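Local atomic coordinates of glycerol Dehydrogenase (Unidentified, PDB entry 5XN8), a protein that probably catalyses the NAD-dependent oxidation of glycerol to dihydroxyacetone, as a metal-dependent enzyme of the iron-containing alcohol dehydrogenase family. Residues Gly87-Gly92 with Val112-Ile117; Val307-Met312 with Thr354-Gly359; Lys180-Ala185 with Gly249-His254; Ser69-Arg74 with Tyr131-Glu136. All coordinates share one frame; numbering follows the deposited sequence.

How the contacts relate
From the N terminus, contact 4 opens first, at the start of helix 70-83, and closes at the turn between strands 127-131 and 137-142. Contact 1 is nested inside that loop: strand 87-92, the next element after helix 70-83, pairs with strand 111-115 within the parallel sheet. The other two follow in series. Contact 3 ties the last turns of helix 162-185 to the lead-in of helix 252-260, which carries a zinc ligand. Contact 2 then joins the loop after helix 290-303 to helix 345-363 near the C terminus. Contacts 1 and 4 belong to the nucleotide-binding part, contacts 2 and 3 to the helical part; no two contacts touch.

Contact 1: residues Gly87-Gly92 with Val112-Ile117; sequences GVVGVG and VVIPTI
Val89 and Val112 sit side by side on neighbouring parallel strands, with Val89 CG2 4.0 Å from Val112 CB. Val91 and Ile114 are the next pair on the same face of the sheet. Between the pairs Val89 CG1, anti to its backbone N, reaches diagonally to Ile114 CD1 at 3.8 Å. Phe21, Phe32 and Val34 pack on this face. On the other face Gly90 brings no side chain beside Val113, and helix 94-107 lies there against Val88, Val113 and Pro115.

The tight part of the ladder has short bonds: Gly90 N gives its hydrogen to Val112 O at 2.9 Å, and Gly90 O takes Ile114 N at 2.8 Å. Val89 and Val91 bond strand 31-36 instead. Toward the C-terminal ends the pairing slackens. Gly92 N still bonds Ile114 O, at 3.2 Å and tilted 34° from the carbonyl plane, but the bond from Thr116 N to Gly92 O is weak at 3.5 Å. Here the strand gives way to a loop and Thr116 is partly exposed, its OG1 3.5 Å from Gly92 CA.

This is the beta-alpha-beta unit 87-92, 94-107, 111-115 of a Rossmann-like sheet. Thr116 and Gly94 probably contact NAD(+), as in a close relative. The chemistry implies an apolar, well-bonded strand pair leading to a weakly paired end at Thr116, next to where the cofactor probably lies.

Contact 2: residues Val307-Met312 with Thr354-Gly359; sequences VTLAQM and TADLLG
An ST motif headed by Thr308, in the loop after helix 290-303, butts against helix 345-363 at Asp356 and Gly359. The one hydrogen bond between the two segments runs from Leu309 N to Asp356 OD1, 2.8 Å long and fairly straight at 158°. The N-H meets OD1 on its anti side and 31° out of the carboxylate plane. Asp356 gets there because its CG is anti to the backbone N, which swings the carboxylate across to the loop; its other oxygen, OD2, is bonded by Gln360 NE2 one turn further on, so both oxygens are tied down. The Leu309 and Asp356 side chains cross at about a right angle, with Leu309 CD1 3.9 Å from Asp356 CG.

Within the loop, Thr308 OG1 accepts from Gln311 N at 3.2 Å, the ST-motif bond, at the lead-in to the 3-10 segment 310-312. Gln311 folds back as well, its OE1 taking the N-H of Val307 at 2.8 Å nearly in line with its own C=O, and this closes the loop on itself.

The backbones come close at Gly359. Lacking a side chain, Gly359 lets Val307 O come up to 3.4 Å from its CA in a nearly straight CA-H...O contact. Thr308 CG2 presses on the same residue, 3.5 Å from Gly359 C. Val307 is further enclosed by Leu280, Leu297 and Leu363 from three helices. Thr354, Leu357 and Leu358 also face a second subunit, packing on its Ala220, Gln222 and Leu219.

Contact 3: residues Lys180-Ala185 with Gly249-His254; sequences KACYDA and GLAAAH. With ZN (zinc ion), chain E.
Cys182 SG lies over the peptide after Gly249, 3.8 Å from Gly249 C and only 3.0 Å from Leu250 O. It stands anti to its own carbonyl carbon (chi1 -68°), which aims the sulfur away from helix 162-185 and into the incoming loop. Gly249 has no side chain, so the sulfur can lie on its peptide. Leu250 O takes its hydrogen bond from Asn338 ND2. Beside the sulfur, methyl meets methyl: Ala181 CB is 4.2 Å from Ala251 CB, and Cys182 SG is at 4.1 Å from the same carbon.

From Ala251, the N-cap residue, the chain turns into helix 252-260 and carries His254 to the metal, with NE2 2.2 Å from the zinc ion. Leu250 doubles back over one face of the imidazole, its CD2 3.6 Å above the ring plane and toward the rim. Glu178, from the same helix as Cys182, is the second shell: it accepts from His254 ND1 and from Ala251 N, and together with the zinc bond at NE2 this holds the ring's rotation. Asp171, His271 and a water complete the zinc site, the aspartate-histidine metal centre expected of the iron-containing alcohol dehydrogenase family.

Contact 4: residues Ser69-Arg74 with Tyr131-Glu136; sequences SHVEIR and YTEAGE
Ser69 packs its CB against Tyr131 O, 3.2 Å away, before its hydroxyl turns to Glu133. The same carbonyl oxygen receives a CA-H...O contact from Ser69. With chi1 at 54°, OG sits between the backbone N and the carbonyl carbon, where it works in two directions. It donates to Glu133 OE1 across a short 2.6 Å, meeting that oxygen on its syn side and 24° out of the carboxylate plane. It also accepts from Glu72 N at 3.3 Å.

Glu133 reaches over from the turn by bending at chi2, and its second oxygen, OE2, lies against Val71 CG1 at 3.8 Å. The carboxylate of Glu72 comes near too, OE1 standing 4.8 Å from Glu133 OE2; Arg75, salt-bridged to Glu72, probably offsets the repulsion. A glutamate close to the first turn of helix 70-83 should also be steadied by the helix dipole.

Tyr131 turns its ring the other way, into a cation-pi contact with Lys95; both residues bind NAD(+) in a close relative. The backbone of Tyr131 bonds with Cys68, just ahead of the serine. What results is a classic serine N-cap, here gripped by a glutamate from the hairpin turn that borders the probable cofactor site.

Contact 1: residues Gly87-Gly92 with Val112-Ile117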
# COMPACT_ATOMS: atom_id res chain seq x y z
N GLY A 87 -21.28 -37.51 38.88
CA GLY A 87 -21.26 -36.54 37.79
C GLY A 87 -22.34 -36.80 36.77
O GLY A 87 -23.06 -37.79 36.87
N VAL A 88 -22.45 -35.91 35.79
CA VAL A 88 -23.43 -36.01 34.70
C VAL A 88 -22.73 -35.85 33.35
O VAL A 88 -21.97 -34.90 33.17
CB VAL A 88 -24.52 -34.92 34.79
CG1 VAL A 88 -25.75 -35.33 33.97
CG2 VAL A 88 -24.91 -34.64 36.23
N VAL A 89 -22.98 -36.77 32.43
CA VAL A 89 -22.57 -36.65 31.03
C VAL A 89 -23.82 -36.56 30.16
O VAL A 89 -24.73 -37.37 30.29
CB VAL A 89 -21.72 -37.85 30.55
CG1 VAL A 89 -21.32 -37.70 29.09
CG2 VAL A 89 -20.49 -38.03 31.44
N GLY A 90 -23.87 -35.56 29.28
CA GLY A 90 -24.87 -35.47 28.22
C GLY A 90 -24.18 -35.73 26.89
O GLY A 90 -23.11 -35.17 26.62
N VAL A 91 -24.78 -36.59 26.06
CA VAL A 91 -24.30 -36.87 24.70
C VAL A 91 -25.45 -36.60 23.73
O VAL A 91 -26.57 -37.05 23.98
CB VAL A 91 -23.85 -38.35 24.55
CG1 VAL A 91 -23.01 -38.54 23.30
CG2 VAL A 91 -23.06 -38.80 25.77
N GLY A 92 -25.20 -35.84 22.66
CA GLY A 92 -26.22 -35.61 21.62
C GLY A 92 -26.44 -34.15 21.27
O GLY A 92 -25.51 -33.36 21.27
N VAL A 112 -20.35 -32.82 32.02
CA VAL A 112 -19.63 -33.01 30.77
C VAL A 112 -20.67 -32.97 29.65
O VAL A 112 -21.69 -33.66 29.74
CB VAL A 112 -18.91 -34.38 30.73
CG1 VAL A 112 -18.14 -34.56 29.42
CG2 VAL A 112 -18.00 -34.54 31.93
N VAL A 113 -20.41 -32.18 28.62
CA VAL A 113 -21.29 -32.12 27.45
C VAL A 113 -20.51 -32.61 26.23
O VAL A 113 -19.38 -32.19 26.01
CB VAL A 113 -21.92 -30.73 27.21
CG1 VAL A 113 -22.98 -30.44 28.26
CG2 VAL A 113 -20.88 -29.61 27.18
N ILE A 114 -21.12 -33.50 25.46
CA ILE A 114 -20.48 -34.11 24.30
C ILE A 114 -21.40 -33.92 23.08
O ILE A 114 -22.14 -34.83 22.72
CB ILE A 114 -20.18 -35.62 24.53
CG1 ILE A 114 -19.49 -35.83 25.89
CG2 ILE A 114 -19.31 -36.18 23.40
CD1 ILE A 114 -18.99 -37.24 26.13
N PRO A 115 -21.35 -32.73 22.45
CA PRO A 115 -22.12 -32.51 21.23
C PRO A 115 -21.67 -33.42 20.09
O PRO A 115 -20.49 -33.46 19.76
CB PRO A 115 -21.83 -31.04 20.88
CG PRO A 115 -21.36 -30.42 22.13
CD PRO A 115 -20.65 -31.50 22.87
N THR A 116 -22.62 -34.16 19.52
CA THR A 116 -22.39 -34.98 18.33
C THR A 116 -22.63 -34.19 17.03
O THR A 116 -22.39 -34.72 15.93
CB THR A 116 -23.32 -36.21 18.36
OG1 THR A 116 -24.68 -35.78 18.44
CG2 THR A 116 -22.99 -37.08 19.56
N ILE A 117 -23.10 -32.94 17.15
CA ILE A 117 -23.32 -32.04 16.01
C ILE A 117 -22.81 -30.65 16.39
O ILE A 117 -22.87 -30.28 17.56
CB ILE A 117 -24.84 -32.00 15.66
CG1 ILE A 117 -25.29 -33.34 15.06
CG2 ILE A 117 -25.15 -30.88 14.69
CD1 ILE A 117 -26.79 -33.58 15.05

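Contact 2: residues Val307-Met312 with Thr354-Gly359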
# COMPACT_ATOMS: atom_id res chain seq x y z
N VAL A 307 -30.69 -15.56 2.67
CA VAL A 307 -30.49 -14.10 2.57
C VAL A 307 -31.77 -13.34 2.18
O VAL A 307 -31.74 -12.14 1.99
CB VAL A 307 -29.33 -13.75 1.61
CG1 VAL A 307 -28.02 -14.31 2.13
CG2 VAL A 307 -29.58 -14.27 0.20
N THR A 308 -32.88 -14.06 2.07
CA THR A 308 -34.17 -13.48 1.67
C THR A 308 -35.27 -14.10 2.50
O THR A 308 -35.16 -15.24 2.96
CB THR A 308 -34.51 -13.79 0.20
OG1 THR A 308 -34.59 -15.20 0.03
CG2 THR A 308 -33.46 -13.25 -0.74
N LEU A 309 -36.36 -13.35 2.66
CA LEU A 309 -37.55 -13.85 3.34
C LEU A 309 -38.10 -15.12 2.70
O LEU A 309 -38.50 -16.04 3.42
CB LEU A 309 -38.62 -12.77 3.37
CG LEU A 309 -38.29 -11.57 4.26
CD1 LEU A 309 -39.29 -10.46 4.05
CD2 LEU A 309 -38.26 -11.98 5.73
N ALA A 310 -38.09 -15.19 1.37
CA ALA A 310 -38.59 -16.37 0.64
C ALA A 310 -37.82 -17.65 0.98
O ALA A 310 -38.41 -18.70 1.14
CB ALA A 310 -38.56 -16.13 -0.87
N GLN A 311 -36.49 -17.56 1.11
CA GLN A 311 -35.68 -18.72 1.54
C GLN A 311 -35.96 -19.18 2.98
O GLN A 311 -35.56 -20.28 3.36
CB GLN A 311 -34.20 -18.41 1.41
CG GLN A 311 -33.69 -18.35 -0.02
CD GLN A 311 -32.24 -17.93 -0.08
OE1 GLN A 311 -31.82 -17.04 0.64
NE2 GLN A 311 -31.46 -18.58 -0.94
N MET A 312 -36.60 -18.32 3.78
CA MET A 312 -37.10 -18.66 5.11
C MET A 312 -38.58 -19.05 5.17
O MET A 312 -39.14 -19.19 6.25
CB MET A 312 -36.88 -17.46 6.03
CG MET A 312 -35.44 -17.04 6.17
SD MET A 312 -35.32 -15.63 7.25
CE MET A 312 -35.82 -16.29 8.82
N THR A 354 -35.52 -4.15 3.74
CA THR A 354 -34.39 -3.72 2.93
C THR A 354 -33.35 -4.83 2.78
O THR A 354 -32.82 -5.05 1.69
CB THR A 354 -33.73 -2.46 3.51
OG1 THR A 354 -34.70 -1.42 3.62
CG2 THR A 354 -32.56 -2.00 2.64
N ALA A 355 -33.08 -5.54 3.88
CA ALA A 355 -32.19 -6.70 3.85
C ALA A 355 -32.66 -7.75 2.85
O ALA A 355 -31.85 -8.27 2.07
CB ALA A 355 -32.07 -7.32 5.23
N ASP A 356 -33.96 -8.05 2.87
CA ASP A 356 -34.58 -8.96 1.90
C ASP A 356 -34.31 -8.53 0.47
O ASP A 356 -33.88 -9.33 -0.36
CB ASP A 356 -36.10 -9.04 2.16
CG ASP A 356 -36.84 -9.86 1.13
OD1 ASP A 356 -36.57 -11.07 1.03
OD2 ASP A 356 -37.71 -9.29 0.43
N LEU A 357 -34.56 -7.25 0.17
CA LEU A 357 -34.28 -6.69 -1.15
C LEU A 357 -32.80 -6.71 -1.50
O LEU A 357 -32.46 -6.89 -2.67
CB LEU A 357 -34.86 -5.28 -1.29
CG LEU A 357 -36.39 -5.18 -1.29
CD1 LEU A 357 -36.84 -3.75 -1.48
CD2 LEU A 357 -37.04 -6.06 -2.35
N LEU A 358 -31.91 -6.55 -0.52
CA LEU A 358 -30.46 -6.72 -0.77
C LEU A 358 -30.11 -8.15 -1.14
O LEU A 358 -29.29 -8.38 -2.04
CB LEU A 358 -29.62 -6.25 0.43
CG LEU A 358 -29.60 -4.74 0.57
CD1 LEU A 358 -29.22 -4.32 1.99
CD2 LEU A 358 -28.66 -4.08 -0.44
N GLY A 359 -30.72 -9.11 -0.46
CA GLY A 359 -30.53 -10.53 -0.75
C GLY A 359 -31.13 -11.01 -2.07
O GLY A 359 -30.55 -11.89 -2.71

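Contact 3: residues Lys180-Ala185 with Gly249-His254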
# COMPACT_ATOMS: atom_id res chain seq x y z
N LYS A 180 -19.63 -6.81 19.06
CA LYS A 180 -19.12 -5.45 18.75
C LYS A 180 -20.16 -4.35 18.99
O LYS A 180 -19.81 -3.24 19.38
CB LYS A 180 -18.60 -5.40 17.31
CG LYS A 180 -17.95 -4.09 16.87
CD LYS A 180 -16.84 -3.66 17.80
CE LYS A 180 -15.93 -2.62 17.16
NZ LYS A 180 -16.56 -1.27 17.11
N ALA A 181 -21.44 -4.67 18.78
CA ALA A 181 -22.55 -3.74 19.05
C ALA A 181 -22.79 -3.54 20.54
O ALA A 181 -23.15 -2.45 20.97
CB ALA A 181 -23.82 -4.23 18.38
N CYS A 182 -22.62 -4.61 21.33
CA CYS A 182 -22.66 -4.51 22.80
C CYS A 182 -21.44 -3.76 23.34
O CYS A 182 -21.55 -3.00 24.30
CB CYS A 182 -22.78 -5.89 23.44
SG CYS A 182 -24.39 -6.67 23.13
N TYR A 183 -20.28 -4.00 22.74
CA TYR A 183 -19.04 -3.30 23.13
C TYR A 183 -19.17 -1.79 22.90
O TYR A 183 -18.88 -1.00 23.80
CB TYR A 183 -17.85 -3.87 22.36
CG TYR A 183 -16.50 -3.30 22.72
CD1 TYR A 183 -15.91 -3.59 23.94
CD2 TYR A 183 -15.80 -2.48 21.83
CE1 TYR A 183 -14.65 -3.08 24.28
CE2 TYR A 183 -14.55 -1.97 22.14
CZ TYR A 183 -13.98 -2.27 23.36
OH TYR A 183 -12.74 -1.75 23.67
N ASP A 184 -19.62 -1.40 21.71
CA ASP A 184 -19.88 0.01 21.40
C ASP A 184 -20.97 0.62 22.27
O ASP A 184 -20.87 1.77 22.68
CB ASP A 184 -20.26 0.20 19.92
CG ASP A 184 -19.13 -0.15 18.96
OD1 ASP A 184 -17.94 -0.09 19.36
OD2 ASP A 184 -19.44 -0.48 17.80
N ALA A 185 -22.01 -0.17 22.56
CA ALA A 185 -23.12 0.30 23.41
C ALA A 185 -22.81 0.35 24.90
O ALA A 185 -23.56 0.95 25.65
CB ALA A 185 -24.33 -0.58 23.21
N GLY A 249 -21.59 -10.37 24.27
CA GLY A 249 -23.03 -10.02 24.25
C GLY A 249 -23.81 -10.39 22.99
O GLY A 249 -23.23 -10.50 21.89
N LEU A 250 -25.13 -10.58 23.16
CA LEU A 250 -26.11 -10.68 22.08
C LEU A 250 -26.75 -9.31 21.83
O LEU A 250 -26.78 -8.46 22.71
CB LEU A 250 -27.26 -11.63 22.46
CG LEU A 250 -26.92 -13.07 22.85
CD1 LEU A 250 -28.14 -13.73 23.48
CD2 LEU A 250 -26.47 -13.85 21.63
N ALA A 251 -27.31 -9.13 20.63
CA ALA A 251 -27.90 -7.84 20.26
C ALA A 251 -29.03 -8.04 19.24
O ALA A 251 -29.92 -8.85 19.50
CB ALA A 251 -26.82 -6.87 19.79
N ALA A 252 -29.03 -7.34 18.10
CA ALA A 252 -30.20 -7.34 17.19
C ALA A 252 -30.50 -8.69 16.57
O ALA A 252 -31.65 -9.14 16.59
CB ALA A 252 -30.01 -6.31 16.10
N ALA A 253 -29.46 -9.32 16.01
CA ALA A 253 -29.62 -10.57 15.26
C ALA A 253 -30.43 -11.67 15.96
O ALA A 253 -31.29 -12.31 15.34
CB ALA A 253 -28.26 -11.12 14.86
N HIS A 254 -30.15 -11.87 17.24
CA HIS A 254 -30.82 -12.90 18.06
C HIS A 254 -32.20 -12.47 18.54
O HIS A 254 -33.10 -13.30 18.70
CB HIS A 254 -29.91 -13.30 19.23
CG HIS A 254 -29.03 -14.47 18.94
ND1 HIS A 254 -27.80 -14.36 18.32
CD2 HIS A 254 -29.19 -15.77 19.23
CE1 HIS A 254 -27.27 -15.57 18.19
NE2 HIS A 254 -28.08 -16.44 18.75
ZN ZN E . -27.64 -18.58 18.74
O HOH W 1 -28.62 -18.29 20.62

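Contact 4: residues Ser69-Arg74 with Tyr131-Glu136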
# COMPACT_ATOMS: atom_id res chain seq x y z
N SER A 69 -37.43 -30.56 29.46
CA SER A 69 -38.53 -30.05 30.27
C SER A 69 -38.24 -30.25 31.74
O SER A 69 -37.42 -31.10 32.10
CB SER A 69 -39.83 -30.77 29.89
OG SER A 69 -39.68 -32.17 29.96
N HIS A 70 -38.91 -29.47 32.58
CA HIS A 70 -38.81 -29.63 34.04
C HIS A 70 -39.20 -31.03 34.49
O HIS A 70 -38.55 -31.60 35.37
CB HIS A 70 -39.69 -28.59 34.77
CG HIS A 70 -39.09 -27.22 34.82
ND1 HIS A 70 -38.03 -26.91 35.64
CD2 HIS A 70 -39.41 -26.08 34.17
CE1 HIS A 70 -37.72 -25.63 35.49
NE2 HIS A 70 -38.53 -25.11 34.60
N VAL A 71 -40.24 -31.60 33.87
CA VAL A 71 -40.69 -32.97 34.16
C VAL A 71 -39.59 -33.98 33.86
O VAL A 71 -39.33 -34.88 34.66
CB VAL A 71 -41.98 -33.33 33.37
CG1 VAL A 71 -42.32 -34.82 33.50
CG2 VAL A 71 -43.15 -32.47 33.83
N GLU A 72 -38.95 -33.84 32.69
CA GLU A 72 -37.90 -34.76 32.27
C GLU A 72 -36.68 -34.66 33.18
O GLU A 72 -36.10 -35.68 33.54
CB GLU A 72 -37.52 -34.49 30.80
CG GLU A 72 -36.52 -35.47 30.18
CD GLU A 72 -37.04 -36.90 30.08
OE1 GLU A 72 -38.26 -37.14 30.21
OE2 GLU A 72 -36.21 -37.81 29.86
N ILE A 73 -36.29 -33.44 33.55
CA ILE A 73 -35.19 -33.19 34.49
C ILE A 73 -35.43 -33.92 35.81
O ILE A 73 -34.56 -34.67 36.27
CB ILE A 73 -34.98 -31.67 34.76
CG1 ILE A 73 -34.43 -30.97 33.51
CG2 ILE A 73 -34.05 -31.40 35.93
CD1 ILE A 73 -34.75 -29.49 33.47
N ARG A 74 -36.63 -33.72 36.39
CA ARG A 74 -36.99 -34.34 37.67
C ARG A 74 -37.07 -35.86 37.60
O ARG A 74 -36.76 -36.53 38.59
CB ARG A 74 -38.31 -33.75 38.22
CG ARG A 74 -38.24 -32.36 38.84
CD ARG A 74 -37.16 -31.43 38.36
NE ARG A 74 -37.18 -30.17 39.11
CZ ARG A 74 -36.88 -28.96 38.63
NH1 ARG A 74 -36.53 -28.78 37.35
NH2 ARG A 74 -36.96 -27.91 39.44
N TYR A 131 -38.27 -26.21 27.78
CA TYR A 131 -39.46 -26.41 26.97
C TYR A 131 -40.51 -27.13 27.79
O TYR A 131 -40.20 -27.75 28.81
CB TYR A 131 -39.08 -27.27 25.76
CG TYR A 131 -38.23 -26.55 24.75
CD1 TYR A 131 -38.82 -25.81 23.73
CD2 TYR A 131 -36.83 -26.61 24.80
CE1 TYR A 131 -38.05 -25.14 22.79
CE2 TYR A 131 -36.06 -25.93 23.87
CZ TYR A 131 -36.67 -25.20 22.87
OH TYR A 131 -35.92 -24.53 21.93
N THR A 132 -41.78 -27.04 27.37
CA THR A 132 -42.83 -27.87 27.96
C THR A 132 -42.71 -29.27 27.35
O THR A 132 -41.95 -29.46 26.40
CB THR A 132 -44.24 -27.30 27.75
OG1 THR A 132 -45.15 -28.13 28.49
CG2 THR A 132 -44.65 -27.36 26.37
N GLU A 133 -43.44 -30.24 27.89
CA GLU A 133 -43.42 -31.60 27.34
C GLU A 133 -43.93 -31.63 25.89
O GLU A 133 -43.42 -32.39 25.07
CB GLU A 133 -44.22 -32.57 28.22
CG GLU A 133 -43.76 -34.02 28.11
CD GLU A 133 -42.55 -34.32 28.97
OE1 GLU A 133 -41.53 -33.62 28.85
OE2 GLU A 133 -42.62 -35.27 29.77
N ALA A 134 -44.93 -30.80 25.60
CA ALA A 134 -45.46 -30.64 24.24
C ALA A 134 -44.49 -30.01 23.22
O ALA A 134 -44.66 -30.20 22.02
CB ALA A 134 -46.76 -29.85 24.28
N GLY A 135 -43.50 -29.26 23.70
CA GLY A 135 -42.45 -28.68 22.85
C GLY A 135 -42.45 -27.16 22.72
O GLY A 135 -41.63 -26.61 21.99
N GLU A 136 -43.38 -26.48 23.38
CA GLU A 136 -43.40 -25.01 23.43
C GLU A 136 -42.37 -24.47 24.44
O GLU A 136 -42.18 -25.04 25.52
CB GLU A 136 -44.80 -24.46 23.80
CG GLU A 136 -45.87 -24.52 22.70
CD GLU A 136 -45.35 -24.16 21.31
OE1 GLU A 136 -44.79 -23.05 21.16
OE2 GLU A 136 -45.49 -24.98 20.37